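Local coordinates for protein endo-beta-mannanase (Opitutaceae bacterium TAV5, PDB 7BOB) that forms a homotrimer and acts as an exo-beta-1,4-mannosidase of glycoside hydrolase family 5, probably releasing mannose from the chain ends of manno-oligosaccharides, at residues D381-R391 / E425-L436; M484-I492 / L542-S553. All coordinates share one frame; numbering follows the deposited sequence.

Contact 1. Residues D381-R391 / E425-L436; sequences DAPTVHLYWPR and EHVGIVRGDQPL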
# COMPACT_ATOMS: atom_id res chain seq x y z
N ASP A 381 -5.62 41.33 -18.36
CA ASP A 381 -6.36 41.74 -17.17
C ASP A 381 -7.43 40.70 -16.77
O ASP A 381 -8.18 40.21 -17.61
CB ASP A 381 -7.04 43.10 -17.40
CG ASP A 381 -7.09 43.96 -16.13
OD1 ASP A 381 -6.09 43.98 -15.38
OD2 ASP A 381 -8.13 44.62 -15.89
N ALA A 382 -7.44 40.37 -15.47
CA ALA A 382 -8.59 39.81 -14.74
C ALA A 382 -8.87 38.34 -15.03
O ALA A 382 -8.53 37.83 -16.10
CB ALA A 382 -9.85 40.63 -15.05
N PRO A 383 -9.46 37.62 -14.05
CA PRO A 383 -9.93 36.25 -14.30
C PRO A 383 -11.46 36.16 -14.35
O PRO A 383 -12.16 36.84 -13.59
CB PRO A 383 -9.36 35.46 -13.10
CG PRO A 383 -8.68 36.53 -12.18
CD PRO A 383 -9.25 37.85 -12.61
N THR A 384 -11.98 35.33 -15.25
CA THR A 384 -13.41 35.20 -15.45
C THR A 384 -14.03 34.05 -14.66
O THR A 384 -15.24 33.80 -14.80
CB THR A 384 -13.68 35.02 -16.95
OG1 THR A 384 -13.07 33.81 -17.41
CG2 THR A 384 -13.07 36.19 -17.75
N VAL A 385 -13.25 33.34 -13.83
CA VAL A 385 -13.71 32.22 -13.01
C VAL A 385 -12.59 31.78 -12.07
O VAL A 385 -11.40 31.85 -12.42
CB VAL A 385 -14.19 31.05 -13.89
CG1 VAL A 385 -13.02 30.22 -14.45
CG2 VAL A 385 -15.16 30.19 -13.13
N HIS A 386 -12.95 31.34 -10.86
CA HIS A 386 -11.97 30.98 -9.83
C HIS A 386 -12.22 29.56 -9.32
O HIS A 386 -13.35 29.21 -8.97
CB HIS A 386 -12.04 31.97 -8.65
CG HIS A 386 -11.45 33.32 -8.94
ND1 HIS A 386 -12.08 34.23 -9.76
CD2 HIS A 386 -10.30 33.90 -8.53
CE1 HIS A 386 -11.33 35.32 -9.84
NE2 HIS A 386 -10.26 35.15 -9.10
N LEU A 387 -11.16 28.75 -9.28
CA LEU A 387 -11.24 27.42 -8.69
C LEU A 387 -11.08 27.52 -7.17
O LEU A 387 -10.26 28.30 -6.67
CB LEU A 387 -10.15 26.53 -9.28
CG LEU A 387 -10.18 26.33 -10.79
CD1 LEU A 387 -8.87 25.68 -11.25
CD2 LEU A 387 -11.38 25.48 -11.17
N TYR A 388 -11.87 26.74 -6.44
CA TYR A 388 -11.93 26.83 -4.99
C TYR A 388 -10.80 25.99 -4.37
O TYR A 388 -10.75 24.77 -4.57
CB TYR A 388 -13.29 26.36 -4.48
CG TYR A 388 -13.51 26.52 -2.99
CD1 TYR A 388 -13.39 25.42 -2.14
CD2 TYR A 388 -13.82 27.75 -2.44
CE1 TYR A 388 -13.58 25.55 -0.78
CE2 TYR A 388 -14.03 27.89 -1.07
CZ TYR A 388 -13.90 26.78 -0.25
OH TYR A 388 -14.10 26.89 1.10
N TRP A 389 -9.88 26.66 -3.64
CA TRP A 389 -8.85 26.00 -2.84
C TRP A 389 -9.41 25.78 -1.44
O TRP A 389 -9.75 26.75 -0.76
CB TRP A 389 -7.58 26.85 -2.80
CG TRP A 389 -6.39 26.30 -2.03
CD1 TRP A 389 -6.24 26.25 -0.67
CD2 TRP A 389 -5.19 25.73 -2.58
NE1 TRP A 389 -5.03 25.71 -0.35
CE2 TRP A 389 -4.36 25.39 -1.49
CE3 TRP A 389 -4.73 25.49 -3.88
CZ2 TRP A 389 -3.10 24.79 -1.66
CZ3 TRP A 389 -3.46 24.91 -4.04
CH2 TRP A 389 -2.67 24.56 -2.93
N PRO A 390 -9.58 24.53 -0.99
CA PRO A 390 -10.32 24.30 0.26
C PRO A 390 -9.58 24.82 1.49
O PRO A 390 -8.35 24.90 1.51
CB PRO A 390 -10.48 22.77 0.31
CG PRO A 390 -9.36 22.24 -0.55
CD PRO A 390 -9.15 23.28 -1.64
N ARG A 391 -10.35 25.13 2.55
CA ARG A 391 -9.75 25.67 3.77
C ARG A 391 -8.72 24.72 4.38
O ARG A 391 -7.69 25.16 4.90
CB ARG A 391 -10.83 26.02 4.80
CG ARG A 391 -10.28 26.29 6.21
CD ARG A 391 -11.36 26.71 7.20
NE ARG A 391 -11.92 28.01 6.85
CZ ARG A 391 -11.40 29.17 7.24
NH1 ARG A 391 -10.32 29.19 8.03
NH2 ARG A 391 -11.95 30.31 6.87
N GLU A 425 -11.76 30.55 -20.81
CA GLU A 425 -11.88 31.29 -19.57
C GLU A 425 -10.50 31.64 -19.02
O GLU A 425 -9.52 30.97 -19.31
CB GLU A 425 -12.67 30.48 -18.54
CG GLU A 425 -14.06 30.10 -19.02
CD GLU A 425 -15.08 31.16 -18.69
OE1 GLU A 425 -14.72 32.18 -18.06
OE2 GLU A 425 -16.26 30.98 -19.04
N HIS A 426 -10.45 32.73 -18.24
CA HIS A 426 -9.26 33.10 -17.47
C HIS A 426 -9.46 32.61 -16.04
O HIS A 426 -10.38 33.07 -15.35
CB HIS A 426 -9.00 34.61 -17.48
CG HIS A 426 -8.60 35.16 -18.82
ND1 HIS A 426 -7.80 34.46 -19.71
CD2 HIS A 426 -8.89 36.33 -19.43
CE1 HIS A 426 -7.62 35.18 -20.80
NE2 HIS A 426 -8.27 36.32 -20.66
N VAL A 427 -8.62 31.69 -15.60
CA VAL A 427 -8.86 30.94 -14.37
C VAL A 427 -7.98 31.47 -13.25
O VAL A 427 -6.74 31.46 -13.37
CB VAL A 427 -8.64 29.45 -14.58
CG1 VAL A 427 -9.03 28.69 -13.33
CG2 VAL A 427 -9.41 28.98 -15.81
N GLY A 428 -8.61 31.89 -12.15
CA GLY A 428 -7.93 32.20 -10.92
C GLY A 428 -8.15 31.14 -9.84
O GLY A 428 -8.84 30.14 -10.02
N ILE A 429 -7.52 31.40 -8.69
CA ILE A 429 -7.63 30.58 -7.49
C ILE A 429 -8.18 31.47 -6.39
O ILE A 429 -7.77 32.62 -6.26
CB ILE A 429 -6.26 30.00 -7.07
CG1 ILE A 429 -5.59 29.29 -8.25
CG2 ILE A 429 -6.39 29.08 -5.84
CD1 ILE A 429 -6.24 27.97 -8.62
N VAL A 430 -9.14 30.96 -5.64
CA VAL A 430 -9.69 31.67 -4.49
C VAL A 430 -9.52 30.77 -3.28
O VAL A 430 -9.69 29.54 -3.37
CB VAL A 430 -11.17 32.06 -4.72
CG1 VAL A 430 -12.04 30.82 -4.98
CG2 VAL A 430 -11.70 32.85 -3.53
N ARG A 431 -9.15 31.35 -2.15
CA ARG A 431 -8.74 30.58 -0.98
C ARG A 431 -9.90 30.44 -0.02
O ARG A 431 -10.48 31.44 0.43
CB ARG A 431 -7.54 31.25 -0.30
CG ARG A 431 -6.26 31.16 -1.10
CD ARG A 431 -5.09 31.91 -0.44
NE ARG A 431 -4.99 31.62 0.99
CZ ARG A 431 -4.03 32.12 1.77
NH1 ARG A 431 -3.10 32.92 1.27
NH2 ARG A 431 -4.01 31.81 3.06
N GLY A 432 -10.25 29.20 0.31
CA GLY A 432 -11.31 28.93 1.27
C GLY A 432 -10.94 29.13 2.73
O GLY A 432 -11.83 29.15 3.58
N ASP A 433 -9.65 29.24 3.04
CA ASP A 433 -9.20 29.57 4.39
C ASP A 433 -9.12 31.08 4.63
O ASP A 433 -8.57 31.50 5.65
CB ASP A 433 -7.83 28.93 4.65
CG ASP A 433 -6.72 29.63 3.89
OD1 ASP A 433 -5.55 29.60 4.34
OD2 ASP A 433 -7.04 30.22 2.82
N GLN A 434 -9.63 31.90 3.71
CA GLN A 434 -9.70 33.33 3.91
C GLN A 434 -11.10 33.81 3.54
O GLN A 434 -11.76 33.17 2.72
CB GLN A 434 -8.65 34.07 3.07
CG GLN A 434 -7.24 33.89 3.60
CD GLN A 434 -6.19 34.50 2.70
OE1 GLN A 434 -6.46 34.81 1.55
NE2 GLN A 434 -4.98 34.65 3.23
N PRO A 435 -11.56 34.93 4.11
CA PRO A 435 -12.91 35.41 3.78
C PRO A 435 -13.09 35.52 2.27
O PRO A 435 -12.13 35.76 1.53
CB PRO A 435 -12.98 36.78 4.47
CG PRO A 435 -11.97 36.69 5.61
CD PRO A 435 -10.87 35.81 5.08
N LEU A 436 -14.28 35.26 1.81
CA LEU A 436 -14.34 35.22 0.36
C LEU A 436 -14.41 36.64 -0.21
O LEU A 436 -15.13 37.49 0.32
CB LEU A 436 -15.54 34.40 -0.11
CG LEU A 436 -15.42 32.87 0.02
CD1 LEU A 436 -16.70 32.19 -0.48
CD2 LEU A 436 -14.21 32.34 -0.73
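H426 and T384 meet at the entry end of a parallel strand pair, 385-389 with 427-431, which helix 406-422 joins as a beta-alpha-beta crossover. H426 O takes the N-H of T384 on a lone pair (2.8 Å), while H426 N donates to T384 OG1 at 3.0 Å. That hydroxyl stands between its own backbone N and carbonyl carbon (chi1 63°), which holds it within reach of H426 N. H426 also rests its CB on A382 O at 3.5 Å.

At the exit end the ladder closes on W389: its N bonds to V430 O (2.9 Å) and its O receives G432 N (2.7 Å), bracketing R431. The indole itself swings off the strand pair, leaving CB against I429 CG2 at 4.0 Å; the ring of Y393 stacks on it and that of F274 meets it edge-to-face. R391, just beyond, bends at chi3 (-67°) and lays one guanidinium face over the type I turn R431-Q434, with its centre 3.6 Å above D433 CA. The D433 carboxylate turns instead to R431, whose NH1 also reaches A273 O. R431 meets it side-on, NE to OD2 at 3.1 Å and NH2 to OD1.

Contact 2. Residues M484-I492 / L542-S553; sequences MSRLVGAEI and LRHRVGAGCVTS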
# COMPACT_ATOMS: atom_id res chain seq x y z
N MET A 484 -25.77 22.80 4.13
CA MET A 484 -25.59 22.48 2.72
C MET A 484 -26.93 22.37 1.99
O MET A 484 -27.06 22.82 0.84
CB MET A 484 -24.79 21.19 2.56
CG MET A 484 -24.41 20.90 1.12
SD MET A 484 -23.45 19.37 0.92
CE MET A 484 -21.89 19.84 1.68
N SER A 485 -27.95 21.77 2.64
CA SER A 485 -29.26 21.62 2.00
C SER A 485 -29.89 22.97 1.66
O SER A 485 -30.48 23.12 0.59
CB SER A 485 -30.22 20.82 2.89
OG SER A 485 -29.75 19.49 3.08
N ARG A 486 -29.78 23.96 2.55
CA ARG A 486 -30.30 25.29 2.23
C ARG A 486 -29.49 25.97 1.13
O ARG A 486 -30.04 26.81 0.41
CB ARG A 486 -30.32 26.18 3.48
CG ARG A 486 -31.13 25.56 4.61
CD ARG A 486 -31.42 26.54 5.74
NE ARG A 486 -30.21 26.92 6.47
CZ ARG A 486 -29.90 26.48 7.70
NH1 ARG A 486 -30.71 25.64 8.35
NH2 ARG A 486 -28.77 26.89 8.28
N LEU A 487 -28.21 25.64 0.99
CA LEU A 487 -27.41 26.26 -0.07
C LEU A 487 -27.60 25.55 -1.40
O LEU A 487 -27.79 26.21 -2.43
CB LEU A 487 -25.93 26.26 0.31
CG LEU A 487 -25.00 26.98 -0.67
CD1 LEU A 487 -25.58 28.34 -1.07
CD2 LEU A 487 -23.63 27.14 -0.05
N VAL A 488 -27.52 24.22 -1.42
CA VAL A 488 -27.77 23.51 -2.66
C VAL A 488 -29.23 23.65 -3.08
O VAL A 488 -29.54 23.75 -4.28
CB VAL A 488 -27.35 22.03 -2.51
CG1 VAL A 488 -27.97 21.17 -3.63
CG2 VAL A 488 -25.84 21.91 -2.48
N GLY A 489 -30.14 23.66 -2.11
CA GLY A 489 -31.56 23.71 -2.39
C GLY A 489 -32.25 22.36 -2.46
O GLY A 489 -33.23 22.21 -3.20
N ALA A 490 -31.78 21.36 -1.71
CA ALA A 490 -32.27 20.00 -1.78
C ALA A 490 -31.78 19.24 -0.55
O ALA A 490 -30.75 19.60 0.02
CB ALA A 490 -31.79 19.31 -3.07
N GLU A 491 -32.54 18.24 -0.14
CA GLU A 491 -32.22 17.36 0.97
C GLU A 491 -31.92 15.96 0.44
O GLU A 491 -32.42 15.56 -0.63
CB GLU A 491 -33.37 17.27 1.97
CG GLU A 491 -33.43 18.40 2.95
CD GLU A 491 -34.81 18.58 3.53
OE1 GLU A 491 -35.62 17.64 3.47
OE2 GLU A 491 -35.10 19.69 4.04
N ILE A 492 -31.13 15.20 1.20
CA ILE A 492 -30.87 13.80 0.88
C ILE A 492 -32.04 12.97 1.37
O ILE A 492 -32.33 12.93 2.58
CB ILE A 492 -29.56 13.30 1.50
CG1 ILE A 492 -28.35 14.12 1.01
CG2 ILE A 492 -29.35 11.85 1.16
CD1 ILE A 492 -27.01 13.69 1.68
N LEU A 542 -28.78 20.33 -10.31
CA LEU A 542 -29.72 21.26 -9.70
C LEU A 542 -29.26 22.71 -9.91
O LEU A 542 -28.08 22.98 -10.13
CB LEU A 542 -29.85 21.00 -8.20
CG LEU A 542 -30.03 19.58 -7.72
CD1 LEU A 542 -30.18 19.56 -6.20
CD2 LEU A 542 -31.25 18.93 -8.39
N ARG A 543 -30.23 23.63 -9.84
CA ARG A 543 -29.97 25.07 -9.93
C ARG A 543 -30.82 25.80 -8.90
O ARG A 543 -32.05 25.65 -8.88
CB ARG A 543 -30.27 25.61 -11.34
CG ARG A 543 -29.80 27.05 -11.56
CD ARG A 543 -29.52 27.38 -13.02
NE ARG A 543 -28.18 26.95 -13.44
CZ ARG A 543 -27.77 26.86 -14.70
NH1 ARG A 543 -28.58 27.17 -15.71
NH2 ARG A 543 -26.52 26.46 -14.95
N HIS A 544 -30.17 26.58 -8.05
CA HIS A 544 -30.82 27.17 -6.88
C HIS A 544 -30.41 28.62 -6.77
O HIS A 544 -29.22 28.92 -6.68
CB HIS A 544 -30.44 26.43 -5.60
CG HIS A 544 -31.23 26.85 -4.39
ND1 HIS A 544 -30.71 26.80 -3.11
CD2 HIS A 544 -32.49 27.31 -4.27
CE1 HIS A 544 -31.63 27.21 -2.26
NE2 HIS A 544 -32.72 27.53 -2.94
N ARG A 545 -31.39 29.52 -6.77
CA ARG A 545 -31.09 30.93 -6.59
C ARG A 545 -31.22 31.29 -5.12
O ARG A 545 -32.16 30.86 -4.44
CB ARG A 545 -32.02 31.76 -7.47
CG ARG A 545 -31.66 31.65 -8.95
CD ARG A 545 -32.20 32.85 -9.76
NE ARG A 545 -32.00 34.15 -9.12
CZ ARG A 545 -30.86 34.82 -9.23
NH1 ARG A 545 -29.87 34.33 -9.93
NH2 ARG A 545 -30.67 35.99 -8.66
N VAL A 546 -30.23 32.02 -4.61
CA VAL A 546 -30.10 32.30 -3.18
C VAL A 546 -29.69 33.76 -3.06
O VAL A 546 -28.53 34.10 -3.31
CB VAL A 546 -29.08 31.38 -2.48
CG1 VAL A 546 -28.84 31.84 -1.05
CG2 VAL A 546 -29.57 29.93 -2.47
N GLY A 547 -30.63 34.61 -2.67
CA GLY A 547 -30.39 36.04 -2.78
C GLY A 547 -30.05 36.38 -4.21
O GLY A 547 -30.72 35.94 -5.16
N ALA A 548 -28.97 37.15 -4.39
CA ALA A 548 -28.61 37.65 -5.71
C ALA A 548 -27.86 36.63 -6.56
O ALA A 548 -27.75 36.83 -7.77
CB ALA A 548 -27.78 38.92 -5.58
N GLY A 549 -27.35 35.55 -5.96
CA GLY A 549 -26.54 34.59 -6.66
C GLY A 549 -27.29 33.32 -7.03
O GLY A 549 -28.51 33.21 -6.85
N CYS A 550 -26.53 32.34 -7.53
CA CYS A 550 -27.12 31.13 -8.09
C CYS A 550 -26.16 29.96 -7.95
O CYS A 550 -25.04 30.02 -8.47
CB CYS A 550 -27.48 31.36 -9.55
SG CYS A 550 -28.19 29.92 -10.34
N VAL A 551 -26.62 28.89 -7.29
CA VAL A 551 -25.86 27.67 -7.06
C VAL A 551 -26.27 26.65 -8.11
O VAL A 551 -27.44 26.26 -8.17
CB VAL A 551 -26.11 27.10 -5.65
CG1 VAL A 551 -25.29 25.81 -5.42
CG2 VAL A 551 -25.82 28.15 -4.59
N THR A 552 -25.31 26.20 -8.93
CA THR A 552 -25.53 25.08 -9.85
C THR A 552 -24.76 23.87 -9.31
O THR A 552 -23.52 23.84 -9.36
CB THR A 552 -25.10 25.44 -11.27
OG1 THR A 552 -25.85 26.58 -11.72
CG2 THR A 552 -25.30 24.30 -12.24
N SER A 553 -25.48 22.88 -8.77
CA SER A 553 -24.87 21.71 -8.14
C SER A 553 -24.97 20.50 -9.06
O SER A 553 -26.05 20.20 -9.59
CB SER A 553 -25.53 21.40 -6.79
OG SER A 553 -25.69 22.54 -5.96
O HOH W 1 -28.13 23.75 -6.44
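The imidazole of H544 packs against the C-terminal turn of helix 484-488 with its plane fixed from several sides. CG stands anti to the backbone N (chi1 -171°), which carries the ring away from its strand and up to the helix end. G489 CA then sits over one face, 3.6 Å from the ring centroid, in a CH-pi contact, and V546 CG2 of the same hairpin lies against the other face. The edge does the polar work. ND1 donates to L487 O at 3.1 Å in a nearly straight bond (170°) that lies in the ring plane but approaches from above the carbonyl plane, and CE1 comes within 3.1 Å of R486 O.

Beside the ring, apolar branches cross. L487 CD1 meets V551 CG2 at 3.5 Å, the two side chains at about a right angle. V488 and L542 cross just as steeply; L542 CD1 touches both V488 CG1 (3.8 Å) and A490 CB (3.5 Å), which lie on one side of it. A water donates to V488 O at 2.6 Å and to V551 O, and accepts from S553 OG, tying the helix-end carbonyl to the strand it faces. G489, with positive phi, is the first residue to leave helical geometry and turns the chain into strand 490-496. The whole is the C-terminal end of a helix docked, axis nearly perpendicular to the strands, on a two-residue beta hairpin with a type II' turn.

Overall arrangement
Contacts 1 and 2 bear on the same mixed sheet from separate regions: contact 1 pairs one of its edge strands within the chain, 427-431, with 385-389, whereas contact 2 covers the antiparallel hairpin beyond strands 444-448 and 469-473. Their centres are 20 Å apart and their nearest atoms about 9 Å, so they do not touch. Helix 454-465 spans the gap, packing on L436 in contact 1 and on L487 in contact 2. Contact 1 also borders the (beta/alpha)8 barrel domain, whose K269, on helix 258-272, hydrogen-bonds V427 O; contact 2 lies farther out, 33 Å from the chain centre, where I492 packs on L286 of the second subunit. The active site is probably in that barrel, as in family 5 relatives.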